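Local coordinates for Hydrogenase/urease nickel incorporation protein HypB (Helicobacter pylori, PDB 4LPS), which supports nickel insertion during maturation of [NiFe] hydrogenases and urease, acting as a metal-binding GTPase with low intrinsic activity, at residues C75-D80 and D118-E123; N65-K70 and R91-S96; E39-E44 and S111-A116; D164-Y169 and Q202-E207. All coordinates share one frame; numbering follows the deposited sequence.

Contact 1 is the buried member of the set, an apolar meeting of strand 74-80 with helix 110-122, whereas contacts 2, 3 and 4 are only partly buried and mix apolar packing with charged groups. Contacts 1 and 3 use the same helix, 110-122, and share a bound phosphate ion; their centres lie about 9 Å apart. Contact 2 joins contact 1 through Val76 and Ser96 but is held across its own segments by a lysine-aspartate salt bridge. Contact 4 stands apart, its centre about 30 Å or more from the other three, and joins leucine and valine side chains near a salt-bridge network confined to segment 164-169.

Contact 1. Residues C75-D80 and D118-E123; sequences CVVEGD and DLLKDE. With PO4 (phosphate ion), chain I.
Leu120 meets the strand with a single methyl, CD1, on which Cys75 and Val77 converge. With CG beside the backbone N (chi1 -73°) and CD1 in line with the extended chain (chi2 172°), the leucine reaches straight out from helix 118-122. Val77 CG2 lies 3.8 Å from Leu120 CD1, and the two side chains meet at a slant. Cys75 SG comes at the same methyl from another direction and is the looser partner, with SG and CD1 4.1 Å apart. The backbone intervenes between these two residues: Val76 O is 3.9 Å from Leu120 CD1, while the CB of Val76 points to the other face of the strand. Cys75 and Val77, as alternate residues, thus pack together against one leucine branch. On another side of the helix, Lys121 extends to a phosphate ion, probably from the crystallisation liquor, and NZ makes weak hydrogen bonds to its O3 (3.3 Å) and O2 (3.4 Å).

The short axes of strand and helix run nearly antiparallel, at 154° and 10.1 Å. This is the arrangement of a beta-alpha-beta crossover, in which helix 110-122 links strand 97-101 to strand 131-135 and passes over strand 74-80 between them in the parallel sheet of this P-loop NTPase domain. Leu120 also touches His98 and Leu132 of those flanking strands, and helix 85-91 packs on the opposite face, where its Leu90 meets Val76.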
loop_
_atom_site.group_PDB
_atom_site.type_symbol
_atom_site.label_atom_id
_atom_site.label_comp_id
_atom_site.label_asym_id
_atom_site.label_seq_id
_atom_site.Cartn_x
_atom_site.Cartn_y
_atom_site.Cartn_z
ATOM N N CYS A 75 8.079 1.425 -9.071
ATOM C CA CYS A 75 9.205 0.976 -8.264
ATOM C C CYS A 75 8.737 0.937 -6.812
ATOM O O CYS A 75 7.689 1.496 -6.478
ATOM C CB CYS A 75 10.426 1.882 -8.452
ATOM S SG CYS A 75 10.151 3.615 -8.089
ATOM N N VAL A 76 9.494 0.272 -5.948
ATOM C CA VAL A 76 9.000 -0.009 -4.607
ATOM C C VAL A 76 9.956 0.433 -3.502
ATOM O O VAL A 76 11.175 0.280 -3.608
ATOM C CB VAL A 76 8.702 -1.523 -4.440
ATOM C CG1 VAL A 76 8.201 -1.830 -3.035
ATOM C CG2 VAL A 76 7.679 -1.984 -5.466
ATOM N N VAL A 77 9.385 1.010 -2.452
ATOM C CA VAL A 77 10.095 1.214 -1.200
ATOM C C VAL A 77 9.535 0.237 -0.165
ATOM O O VAL A 77 8.342 0.270 0.147
ATOM C CB VAL A 77 9.959 2.664 -0.697
ATOM C CG1 VAL A 77 10.373 2.761 0.753
ATOM C CG2 VAL A 77 10.794 3.608 -1.554
ATOM N N GLU A 78 10.394 -0.638 0.353
ATOM C CA GLU A 78 9.965 -1.697 1.267
ATOM C C GLU A 78 10.296 -1.364 2.708
ATOM O O GLU A 78 11.434 -1.009 3.020
ATOM C CB GLU A 78 10.624 -3.030 0.900
ATOM C CG GLU A 78 9.934 -3.799 -0.210
ATOM C CD GLU A 78 8.632 -4.424 0.237
ATOM O OE1 GLU A 78 7.891 -4.917 -0.635
ATOM O OE2 GLU A 78 8.350 -4.432 1.456
ATOM N N GLY A 79 9.298 -1.462 3.583
ATOM C CA GLY A 79 9.522 -1.229 4.996
ATOM C C GLY A 79 9.440 -2.498 5.824
ATOM O O GLY A 79 8.386 -3.129 5.911
ATOM N N ASP A 80 10.562 -2.877 6.424
ATOM C CA ASP A 80 10.600 -4.013 7.338
ATOM C C ASP A 80 11.522 -3.687 8.500
ATOM O O ASP A 80 12.322 -2.756 8.418
ATOM C CB ASP A 80 11.050 -5.293 6.629
ATOM C CG ASP A 80 9.946 -5.913 5.790
ATOM O OD1 ASP A 80 8.933 -6.347 6.376
ATOM O OD2 ASP A 80 10.091 -5.975 4.551
ATOM N N ASP A 118 16.045 8.876 -2.831
ATOM C CA ASP A 118 17.273 9.360 -3.451
ATOM C C ASP A 118 18.007 8.261 -4.222
ATOM O O ASP A 118 18.497 8.494 -5.330
ATOM C CB ASP A 118 18.196 9.967 -2.395
ATOM C CG ASP A 118 17.683 11.288 -1.863
ATOM O OD1 ASP A 118 16.736 11.841 -2.459
ATOM O OD2 ASP A 118 18.223 11.776 -0.845
ATOM N N LEU A 119 18.094 7.073 -3.629
ATOM C CA LEU A 119 18.719 5.929 -4.294
ATOM C C LEU A 119 17.980 5.554 -5.571
ATOM O O LEU A 119 18.595 5.383 -6.625
ATOM C CB LEU A 119 18.769 4.714 -3.363
ATOM C CG LEU A 119 19.659 4.767 -2.120
ATOM C CD1 LEU A 119 19.433 3.535 -1.269
ATOM C CD2 LEU A 119 21.125 4.870 -2.504
ATOM N N LEU A 120 16.661 5.424 -5.467
ATOM C CA LEU A 120 15.827 5.081 -6.611
ATOM C C LEU A 120 15.930 6.133 -7.709
ATOM O O LEU A 120 15.882 5.811 -8.897
ATOM C CB LEU A 120 14.372 4.907 -6.175
ATOM C CG LEU A 120 14.072 3.627 -5.392
ATOM C CD1 LEU A 120 12.662 3.659 -4.838
ATOM C CD2 LEU A 120 14.267 2.410 -6.280
ATOM N N LYS A 121 16.066 7.391 -7.303
ATOM C CA LYS A 121 16.261 8.473 -8.256
ATOM C C LYS A 121 17.589 8.314 -8.987
ATOM O O LYS A 121 17.638 8.356 -10.217
ATOM C CB LYS A 121 16.208 9.833 -7.560
ATOM C CG LYS A 121 16.305 11.004 -8.522
ATOM C CD LYS A 121 16.637 12.303 -7.808
ATOM C CE LYS A 121 16.662 13.462 -8.789
ATOM N NZ LYS A 121 17.225 14.695 -8.180
ATOM N N ASP A 122 18.659 8.127 -8.221
ATOM C CA ASP A 122 20.003 8.029 -8.781
ATOM C C ASP A 122 20.162 6.796 -9.666
ATOM O O ASP A 122 21.007 6.764 -10.561
ATOM C CB ASP A 122 21.043 8.010 -7.660
ATOM C CG ASP A 122 21.160 9.345 -6.948
ATOM O OD1 ASP A 122 20.643 10.353 -7.476
ATOM O OD2 ASP A 122 21.762 9.385 -5.853
ATOM N N GLU A 123 19.350 5.779 -9.402
ATOM C CA GLU A 123 19.398 4.536 -10.160
ATOM C C GLU A 123 18.572 4.635 -11.438
ATOM O O GLU A 123 18.657 3.764 -12.304
ATOM C CB GLU A 123 18.908 3.372 -9.294
ATOM C CG GLU A 123 19.906 2.929 -8.234
ATOM C CD GLU A 123 19.278 2.064 -7.158
ATOM O OE1 GLU A 123 18.077 1.738 -7.270
ATOM O OE2 GLU A 123 19.990 1.706 -6.196
HETATM P P PO4 I . 13.687 15.927 -6.914
HETATM O O1 PO4 I . 12.821 16.004 -8.145
HETATM O O2 PO4 I . 14.139 14.503 -6.727
HETATM O O3 PO4 I . 14.900 16.810 -7.066
HETATM O O4 PO4 I . 12.897 16.377 -5.712
#

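Contact 2. Residues N65-K70 and R91-S96; sequences NLADFK and RKKGVS
Lys93 and Asp68 form the salt bridge of this contact, and Ala67 and Val95 pack beside it. From CB, which points toward segment 65-70, the lysine chain bends at chi2 (-87°) and again at chi3 (-63°), and these turns carry it across to Asp68. CE then passes the methyl of Ala67, 4.5 Å from its CB, and lies 3.9 Å from Asp68 OD1. At the tip, NZ donates to Asp68 OD1 at 2.8 Å, on the syn side and 19° out of the carboxylate plane. OD2 stays further off, at 3.7 Å from NZ, and the two side chains lie roughly perpendicular. Ala67 CB is also met by Val95 CG2, at 3.6 Å, so this small residue touches both the aliphatic part of the lysine and a buried valine.

Between Lys93 and Val95 the chain turns at Gly94, which has positive phi and is the C-prime residue of the Schellman motif closing helix 85-91, with Val95 N bonded to Leu90 O and Gly94 N to Arg91 O. On the other segment Lys70 curls back, its NZ donating to Ala67 O at 2.8 Å.

The contact thus joins the turn after helix 59-66, which begins within the nucleotide-binding P-loop, to the link between helix 85-91 and strand 97-101. Val95 continues inward to Phe74 and Val76 of strand 74-80, while Phe69 packs against helix 218-234.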
loop_
_atom_site.group_PDB
_atom_site.type_symbol
_atom_site.label_atom_id
_atom_site.label_comp_id
_atom_site.label_asym_id
_atom_site.label_seq_id
_atom_site.Cartn_x
_atom_site.Cartn_y
_atom_site.Cartn_z
ATOM N N ASN A 65 2.530 -9.769 -8.402
ATOM C CA ASN A 65 1.522 -9.990 -9.433
ATOM C C ASN A 65 1.253 -8.742 -10.277
ATOM O O ASN A 65 0.951 -8.843 -11.467
ATOM C CB ASN A 65 0.221 -10.482 -8.795
ATOM C CG ASN A 65 0.316 -11.918 -8.312
ATOM O OD1 ASN A 65 1.051 -12.726 -8.880
ATOM N ND2 ASN A 65 -0.413 -12.238 -7.247
ATOM N N LEU A 66 1.356 -7.567 -9.661
ATOM C CA LEU A 66 1.160 -6.309 -10.380
ATOM C C LEU A 66 2.271 -6.071 -11.405
ATOM O O LEU A 66 2.057 -5.426 -12.431
ATOM C CB LEU A 66 1.085 -5.133 -9.403
ATOM C CG LEU A 66 -0.242 -4.911 -8.669
ATOM C CD1 LEU A 66 -0.100 -3.802 -7.633
ATOM C CD2 LEU A 66 -1.350 -4.586 -9.655
ATOM N N ALA A 67 3.459 -6.588 -11.116
ATOM C CA ALA A 67 4.597 -6.466 -12.022
ATOM C C ALA A 67 4.361 -7.141 -13.372
ATOM O O ALA A 67 5.097 -6.894 -14.330
ATOM C CB ALA A 67 5.837 -7.041 -11.369
ATOM N N ASP A 68 3.344 -7.995 -13.448
ATOM C CA ASP A 68 3.029 -8.693 -14.688
ATOM C C ASP A 68 2.248 -7.822 -15.667
ATOM O O ASP A 68 2.077 -8.191 -16.830
ATOM C CB ASP A 68 2.251 -9.977 -14.394
ATOM C CG ASP A 68 3.079 -10.999 -13.637
ATOM O OD1 ASP A 68 4.317 -10.996 -13.800
ATOM O OD2 ASP A 68 2.493 -11.812 -12.890
ATOM N N PHE A 69 1.771 -6.672 -15.202
ATOM C CA PHE A 69 1.069 -5.745 -16.083
ATOM C C PHE A 69 2.044 -4.697 -16.613
ATOM O O PHE A 69 2.539 -3.850 -15.865
ATOM C CB PHE A 69 -0.105 -5.085 -15.359
ATOM C CG PHE A 69 -1.154 -6.059 -14.901
ATOM C CD1 PHE A 69 -1.974 -6.695 -15.822
ATOM C CD2 PHE A 69 -1.332 -6.328 -13.553
ATOM C CE1 PHE A 69 -2.942 -7.595 -15.408
ATOM C CE2 PHE A 69 -2.300 -7.223 -13.131
ATOM C CZ PHE A 69 -3.105 -7.856 -14.060
ATOM N N LYS A 70 2.321 -4.774 -17.910
ATOM C CA LYS A 70 3.354 -3.957 -18.530
ATOM C C LYS A 70 2.949 -2.490 -18.597
ATOM O O LYS A 70 3.805 -1.599 -18.641
ATOM C CB LYS A 70 3.674 -4.500 -19.925
ATOM C CG LYS A 70 4.343 -5.869 -19.880
ATOM C CD LYS A 70 5.477 -5.870 -18.865
ATOM C CE LYS A 70 5.258 -6.914 -17.774
ATOM N NZ LYS A 70 6.378 -6.911 -16.791
ATOM N N ARG A 91 12.726 -7.817 -6.611
ATOM C CA ARG A 91 13.817 -7.626 -7.565
ATOM C C ARG A 91 13.992 -8.866 -8.435
ATOM O O ARG A 91 14.374 -8.762 -9.601
ATOM C CB ARG A 91 15.124 -7.269 -6.848
ATOM C CG ARG A 91 15.131 -5.848 -6.280
ATOM C CD ARG A 91 16.480 -5.440 -5.690
ATOM N NE ARG A 91 16.858 -6.210 -4.505
ATOM C CZ ARG A 91 16.950 -5.694 -3.283
ATOM N NH1 ARG A 91 16.694 -4.407 -3.085
ATOM N NH2 ARG A 91 17.303 -6.458 -2.258
ATOM N N LYS A 92 13.727 -10.034 -7.856
ATOM C CA LYS A 92 13.693 -11.285 -8.613
ATOM C C LYS A 92 12.667 -11.217 -9.753
ATOM O O LYS A 92 12.790 -11.924 -10.756
ATOM C CB LYS A 92 13.383 -12.458 -7.672
ATOM C CG LYS A 92 13.172 -13.816 -8.345
ATOM C CD LYS A 92 14.383 -14.247 -9.166
ATOM C CE LYS A 92 14.226 -15.669 -9.695
ATOM N NZ LYS A 92 14.608 -16.687 -8.680
ATOM N N LYS A 93 11.662 -10.355 -9.599
ATOM C CA LYS A 93 10.624 -10.191 -10.615
ATOM C C LYS A 93 10.861 -9.008 -11.557
ATOM O O LYS A 93 10.004 -8.695 -12.385
ATOM C CB LYS A 93 9.255 -10.038 -9.947
ATOM C CG LYS A 93 8.734 -11.309 -9.299
ATOM C CD LYS A 93 7.976 -12.148 -10.317
ATOM C CE LYS A 93 6.752 -11.409 -10.819
ATOM N NZ LYS A 93 6.014 -12.164 -11.868
ATOM N N GLY A 94 12.013 -8.355 -11.439
ATOM C CA GLY A 94 12.332 -7.242 -12.317
ATOM C C GLY A 94 11.860 -5.880 -11.836
ATOM O O GLY A 94 11.916 -4.900 -12.582
ATOM N N VAL A 95 11.414 -5.810 -10.585
ATOM C CA VAL A 95 10.955 -4.551 -10.010
ATOM C C VAL A 95 12.061 -3.860 -9.230
ATOM O O VAL A 95 12.666 -4.457 -8.338
ATOM C CB VAL A 95 9.757 -4.761 -9.065
ATOM C CG1 VAL A 95 9.270 -3.422 -8.511
ATOM C CG2 VAL A 95 8.643 -5.494 -9.781
ATOM N N SER A 96 12.342 -2.611 -9.586
ATOM C CA SER A 96 13.283 -1.812 -8.818
ATOM C C SER A 96 12.695 -1.570 -7.440
ATOM O O SER A 96 11.627 -0.974 -7.301
ATOM C CB SER A 96 13.586 -0.485 -9.513
ATOM O OG SER A 96 14.228 -0.693 -10.759
#

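Contact 3. Residues E39-E44 and S111-A116; sequences ERYLKE and SMIEGA. With PO4 (phosphate ion), chain I.
The apolar part of the contact is Tyr41 against Ile113, with Tyr41 CZ and Ile113 CG2 4.5 Å apart. This methyl sits at the edge of the phenol, near the ring plane, and Ile113 CG2 comes as close as 3.4 Å to Tyr41 OH; the two side chains are turned square to each other. The hydroxyl is satisfied separately by a hydrogen bond to the carbonyl O of Leu148.

The charged part is looser across the segments. Arg40 NH2 lies 4.0 Å from Glu114 CG, but 4.6 Å from Glu114 OE1, and the guanidinium and carboxylate planes stand 89° apart. Each has a salt-bridge partner outside the pair: Asp118 for Arg40 NH2 and Lys33 for Glu114 OE2.

A bound ion makes up the third part. A bend at chi3 (65°) turns Arg40 so that NE and NH1 meet a phosphate ion, probably from the crystallisation liquor, side by side: NE donates to O4 at 2.8 Å with a fairly straight bond (163°), and NH1 to O2 at 2.9 Å. The phosphorus lies in the guanidinium plane.

Helices 29-43 and 110-122 are thereby joined over one face of the sheet, where Tyr41 rests on Leu132 and Ile113 on Ile134 of strand 131-135.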
loop_
_atom_site.group_PDB
_atom_site.type_symbol
_atom_site.label_atom_id
_atom_site.label_comp_id
_atom_site.label_asym_id
_atom_site.label_seq_id
_atom_site.Cartn_x
_atom_site.Cartn_y
_atom_site.Cartn_z
ATOM N N GLU A 39 6.178 17.184 -2.332
ATOM C CA GLU A 39 6.751 18.090 -3.324
ATOM C C GLU A 39 7.623 17.333 -4.321
ATOM O O GLU A 39 7.512 17.525 -5.530
ATOM C CB GLU A 39 7.580 19.186 -2.651
ATOM C CG GLU A 39 6.810 20.070 -1.686
ATOM C CD GLU A 39 7.699 21.095 -1.012
ATOM O OE1 GLU A 39 7.361 21.523 0.111
ATOM O OE2 GLU A 39 8.738 21.471 -1.600
ATOM N N ARG A 40 8.496 16.476 -3.800
ATOM C CA ARG A 40 9.419 15.714 -4.632
ATOM C C ARG A 40 8.702 14.657 -5.465
ATOM O O ARG A 40 9.099 14.391 -6.600
ATOM C CB ARG A 40 10.497 15.060 -3.767
ATOM C CG ARG A 40 11.292 16.057 -2.930
ATOM C CD ARG A 40 12.533 15.425 -2.326
ATOM N NE ARG A 40 13.486 15.015 -3.355
ATOM C CZ ARG A 40 14.538 14.235 -3.131
ATOM N NH1 ARG A 40 15.351 13.914 -4.127
ATOM N NH2 ARG A 40 14.774 13.775 -1.912
ATOM N N TYR A 41 7.662 14.048 -4.897
ATOM C CA TYR A 41 6.868 13.063 -5.625
ATOM C C TYR A 41 6.290 13.666 -6.892
ATOM O O TYR A 41 6.361 13.075 -7.970
ATOM C CB TYR A 41 5.711 12.532 -4.767
ATOM C CG TYR A 41 6.092 11.802 -3.498
ATOM C CD1 TYR A 41 7.344 11.229 -3.343
ATOM C CD2 TYR A 41 5.178 11.666 -2.464
ATOM C CE1 TYR A 41 7.679 10.551 -2.187
ATOM C CE2 TYR A 41 5.500 10.994 -1.309
ATOM C CZ TYR A 41 6.750 10.440 -1.174
ATOM O OH TYR A 41 7.065 9.770 -0.017
ATOM N N LEU A 42 5.730 14.861 -6.745
ATOM C CA LEU A 42 5.087 15.565 -7.846
ATOM C C LEU A 42 6.127 16.060 -8.847
ATOM O O LEU A 42 5.896 16.040 -10.055
ATOM C CB LEU A 42 4.245 16.727 -7.311
ATOM C CG LEU A 42 3.158 16.321 -6.305
ATOM C CD1 LEU A 42 2.334 17.520 -5.845
ATOM C CD2 LEU A 42 2.256 15.232 -6.877
ATOM N N LYS A 43 7.263 16.518 -8.330
ATOM C CA LYS A 43 8.377 16.945 -9.169
ATOM C C LYS A 43 8.825 15.817 -10.094
ATOM O O LYS A 43 9.125 16.041 -11.266
ATOM C CB LYS A 43 9.547 17.404 -8.302
ATOM C CG LYS A 43 10.557 18.280 -9.020
ATOM C CD LYS A 43 11.396 19.058 -8.017
ATOM C CE LYS A 43 10.536 19.984 -7.170
ATOM N NZ LYS A 43 11.316 20.618 -6.068
ATOM N N GLU A 44 8.877 14.607 -9.550
ATOM C CA GLU A 44 9.303 13.437 -10.307
ATOM C C GLU A 44 8.151 12.818 -11.091
ATOM O O GLU A 44 8.327 11.796 -11.757
ATOM C CB GLU A 44 9.915 12.395 -9.370
ATOM C CG GLU A 44 11.180 12.868 -8.679
ATOM C CD GLU A 44 12.416 12.613 -9.509
ATOM O OE1 GLU A 44 13.504 13.075 -9.109
ATOM O OE2 GLU A 44 12.304 11.945 -10.560
ATOM N N SER A 111 10.705 10.813 6.846
ATOM C CA SER A 111 12.154 10.971 6.785
ATOM C C SER A 111 12.855 9.692 6.315
ATOM O O SER A 111 13.941 9.755 5.737
ATOM C CB SER A 111 12.693 11.406 8.149
ATOM O OG SER A 111 12.322 10.487 9.161
ATOM N N MET A 112 12.233 8.539 6.557
ATOM C CA MET A 112 12.797 7.260 6.124
ATOM C C MET A 112 12.691 7.073 4.614
ATOM O O MET A 112 13.540 6.423 4.000
ATOM C CB MET A 112 12.091 6.093 6.821
ATOM C CG MET A 112 12.228 6.048 8.339
ATOM S SD MET A 112 11.266 4.679 9.023
ATOM C CE MET A 112 11.157 5.144 10.756
ATOM N N ILE A 113 11.649 7.648 4.018
ATOM C CA ILE A 113 11.420 7.518 2.581
ATOM C C ILE A 113 12.500 8.237 1.774
ATOM O O ILE A 113 12.855 7.804 0.676
ATOM C CB ILE A 113 10.031 8.064 2.181
ATOM C CG1 ILE A 113 8.948 7.532 3.125
ATOM C CG2 ILE A 113 9.705 7.704 0.736
ATOM C CD1 ILE A 113 8.773 6.017 3.069
ATOM N N GLU A 114 13.023 9.330 2.329
ATOM C CA GLU A 114 13.922 10.220 1.599
ATOM C C GLU A 114 15.149 9.485 1.076
ATOM O O GLU A 114 15.530 9.643 -0.086
ATOM C CB GLU A 114 14.369 11.381 2.490
ATOM C CG GLU A 114 15.346 12.328 1.810
ATOM C CD GLU A 114 15.762 13.486 2.692
ATOM O OE1 GLU A 114 16.685 14.234 2.299
ATOM O OE2 GLU A 114 15.165 13.653 3.777
ATOM N N GLY A 115 15.766 8.689 1.948
ATOM C CA GLY A 115 16.952 7.930 1.594
ATOM C C GLY A 115 16.700 6.960 0.458
ATOM O O GLY A 115 17.467 6.902 -0.500
ATOM N N ALA A 116 15.618 6.195 0.573
ATOM C CA ALA A 116 15.241 5.234 -0.456
ATOM C C ALA A 116 14.884 5.945 -1.759
ATOM O O ALA A 116 15.226 5.477 -2.846
ATOM C CB ALA A 116 14.073 4.379 0.022
HETATM P P PO4 I . 13.687 15.927 -6.914
HETATM O O1 PO4 I . 12.821 16.004 -8.145
HETATM O O2 PO4 I . 14.139 14.503 -6.727
HETATM O O3 PO4 I . 14.900 16.810 -7.066
HETATM O O4 PO4 I . 12.897 16.377 -5.712
#

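Contact 4. Residues D164-Y169 and Q202-E207; sequences DKVLKY and QKLKPE
Lys165 NZ is gripped by two acceptors, Asp164 OD1 at 3.0 Å and the carbonyl O of Glu161. The other oxygen of the same carboxylate, Asp164 OD2, takes Lys168 NZ at 2.8 Å. Both lysines approach on syn sides, about 20° out of the carboxylate plane, so that Asp164 joins the two at the start of the short helical turn 165-168. Lys165, with Glu161, Pro160 and Phe190, also lines a GDP pocket.

Across the contact the chemistry is apolar. Leu204 fits its two branches against neighbouring residues: CD2 lies 3.6 Å from Val166 CG1 and 3.8 Å from Val166 O, while CD1 lies 3.6 Å from Leu167 CD2. The Val166 and Leu204 side chains pass alongside one another, pointing opposite ways. In the alpha/beta fold of the G domain, this pairs the last turn of helix 194-204 with the segment after strand 152-158, just before helix 170-174, for which Tyr169 takes the N-cap position. Val166 is the buried partner, and it reaches further to Val197 and Met201 of helix 194-204 and to Leu157 of the strand. Leu167 is exposed; its CD1 meets the aliphatic CE of Lys203 at 4.1 Å, the lysine chain running nearly at right angles to the leucine.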
loop_
_atom_site.group_PDB
_atom_site.type_symbol
_atom_site.label_atom_id
_atom_site.label_comp_id
_atom_site.label_asym_id
_atom_site.label_seq_id
_atom_site.Cartn_x
_atom_site.Cartn_y
_atom_site.Cartn_z
ATOM N N ASP A 164 -14.008 -9.388 11.295
ATOM C CA ASP A 164 -14.354 -8.472 12.378
ATOM C C ASP A 164 -13.299 -7.394 12.615
ATOM O O ASP A 164 -13.427 -6.583 13.533
ATOM C CB ASP A 164 -14.570 -9.261 13.669
ATOM C CG ASP A 164 -13.294 -9.910 14.176
ATOM O OD1 ASP A 164 -12.471 -10.352 13.347
ATOM O OD2 ASP A 164 -13.107 -9.979 15.407
ATOM N N LYS A 165 -12.264 -7.367 11.784
ATOM C CA LYS A 165 -11.079 -6.585 12.111
ATOM C C LYS A 165 -11.252 -5.088 11.875
ATOM O O LYS A 165 -10.513 -4.281 12.447
ATOM C CB LYS A 165 -9.879 -7.105 11.322
ATOM C CG LYS A 165 -9.404 -8.476 11.787
ATOM C CD LYS A 165 -8.830 -8.388 13.194
ATOM C CE LYS A 165 -8.394 -9.749 13.704
ATOM N NZ LYS A 165 -9.558 -10.624 14.027
ATOM N N VAL A 166 -12.217 -4.716 11.037
ATOM C CA VAL A 166 -12.374 -3.316 10.653
ATOM C C VAL A 166 -12.676 -2.457 11.880
ATOM O O VAL A 166 -12.023 -1.440 12.110
ATOM C CB VAL A 166 -13.490 -3.125 9.603
ATOM C CG1 VAL A 166 -13.779 -1.646 9.389
ATOM C CG2 VAL A 166 -13.099 -3.773 8.287
ATOM N N LEU A 167 -13.667 -2.869 12.662
ATOM C CA LEU A 167 -14.029 -2.133 13.869
ATOM C C LEU A 167 -13.006 -2.284 14.999
ATOM O O LEU A 167 -12.990 -1.480 15.933
ATOM C CB LEU A 167 -15.413 -2.567 14.361
ATOM C CG LEU A 167 -16.595 -2.102 13.506
ATOM C CD1 LEU A 167 -17.900 -2.136 14.294
ATOM C CD2 LEU A 167 -16.345 -0.713 12.951
ATOM N N LYS A 168 -12.166 -3.314 14.923
ATOM C CA LYS A 168 -11.119 -3.509 15.922
ATOM C C LYS A 168 -9.938 -2.581 15.689
ATOM O O LYS A 168 -9.220 -2.233 16.628
ATOM C CB LYS A 168 -10.644 -4.961 15.932
ATOM C CG LYS A 168 -11.556 -5.903 16.704
ATOM C CD LYS A 168 -10.996 -7.315 16.705
ATOM C CE LYS A 168 -11.781 -8.213 17.645
ATOM N NZ LYS A 168 -11.331 -9.629 17.550
ATOM N N TYR A 169 -9.737 -2.183 14.437
ATOM C CA TYR A 169 -8.664 -1.253 14.116
ATOM C C TYR A 169 -9.211 -0.080 13.301
ATOM O O TYR A 169 -8.784 0.146 12.166
ATOM C CB TYR A 169 -7.541 -1.977 13.368
ATOM C CG TYR A 169 -6.956 -3.120 14.169
ATOM C CD1 TYR A 169 -7.550 -4.378 14.160
ATOM C CD2 TYR A 169 -5.846 -2.927 14.979
ATOM C CE1 TYR A 169 -7.032 -5.419 14.902
ATOM C CE2 TYR A 169 -5.321 -3.964 15.728
ATOM C CZ TYR A 169 -5.919 -5.205 15.686
ATOM O OH TYR A 169 -5.399 -6.237 16.434
ATOM N N GLN A 202 -18.985 0.752 5.975
ATOM C CA GLN A 202 -20.098 1.666 5.745
ATOM C C GLN A 202 -20.226 2.678 6.882
ATOM O O GLN A 202 -20.516 3.851 6.653
ATOM C CB GLN A 202 -21.407 0.887 5.594
ATOM C CG GLN A 202 -21.638 0.324 4.201
ATOM C CD GLN A 202 -21.837 1.396 3.151
ATOM O OE1 GLN A 202 -21.369 1.262 2.019
ATOM N NE2 GLN A 202 -22.539 2.464 3.516
ATOM N N LYS A 203 -20.010 2.211 8.108
ATOM C CA LYS A 203 -20.050 3.070 9.289
ATOM C C LYS A 203 -18.828 3.986 9.373
ATOM O O LYS A 203 -18.946 5.168 9.698
ATOM C CB LYS A 203 -20.175 2.223 10.559
ATOM C CG LYS A 203 -21.407 1.313 10.570
ATOM C CD LYS A 203 -21.777 0.872 11.985
ATOM C CE LYS A 203 -21.029 -0.386 12.397
ATOM N NZ LYS A 203 -21.641 -1.614 11.816
ATOM N N LEU A 204 -17.656 3.428 9.086
ATOM C CA LEU A 204 -16.394 4.137 9.274
ATOM C C LEU A 204 -16.106 5.121 8.148
ATOM O O LEU A 204 -15.865 6.303 8.392
ATOM C CB LEU A 204 -15.238 3.140 9.383
ATOM C CG LEU A 204 -14.633 2.893 10.765
ATOM C CD1 LEU A 204 -15.724 2.657 11.791
ATOM C CD2 LEU A 204 -13.676 1.713 10.717
ATOM N N LYS A 205 -16.136 4.623 6.916
ATOM C CA LYS A 205 -15.703 5.403 5.763
ATOM C C LYS A 205 -16.399 4.893 4.504
ATOM O O LYS A 205 -15.807 4.153 3.716
ATOM C CB LYS A 205 -14.181 5.329 5.617
ATOM C CG LYS A 205 -13.588 6.264 4.574
ATOM C CD LYS A 205 -12.302 6.889 5.098
ATOM C CE LYS A 205 -11.663 7.825 4.083
ATOM N NZ LYS A 205 -10.175 7.796 4.196
ATOM N N PRO A 206 -17.673 5.276 4.327
ATOM C CA PRO A 206 -18.523 4.763 3.246
ATOM C C PRO A 206 -18.047 5.139 1.844
ATOM O O PRO A 206 -18.437 4.465 0.890
ATOM C CB PRO A 206 -19.888 5.406 3.543
ATOM C CG PRO A 206 -19.564 6.616 4.352
ATOM C CD PRO A 206 -18.419 6.186 5.211
ATOM N N GLU A 207 -17.224 6.178 1.718
ATOM C CA GLU A 207 -16.746 6.603 0.402
ATOM C C GLU A 207 -15.633 5.698 -0.126
ATOM O O GLU A 207 -15.331 5.706 -1.321
ATOM C CB GLU A 207 -16.252 8.055 0.442
ATOM C CG GLU A 207 -14.998 8.282 1.277
ATOM C CD GLU A 207 -15.301 8.779 2.678
ATOM O OE1 GLU A 207 -16.223 8.231 3.318
ATOM O OE2 GLU A 207 -14.614 9.717 3.138
#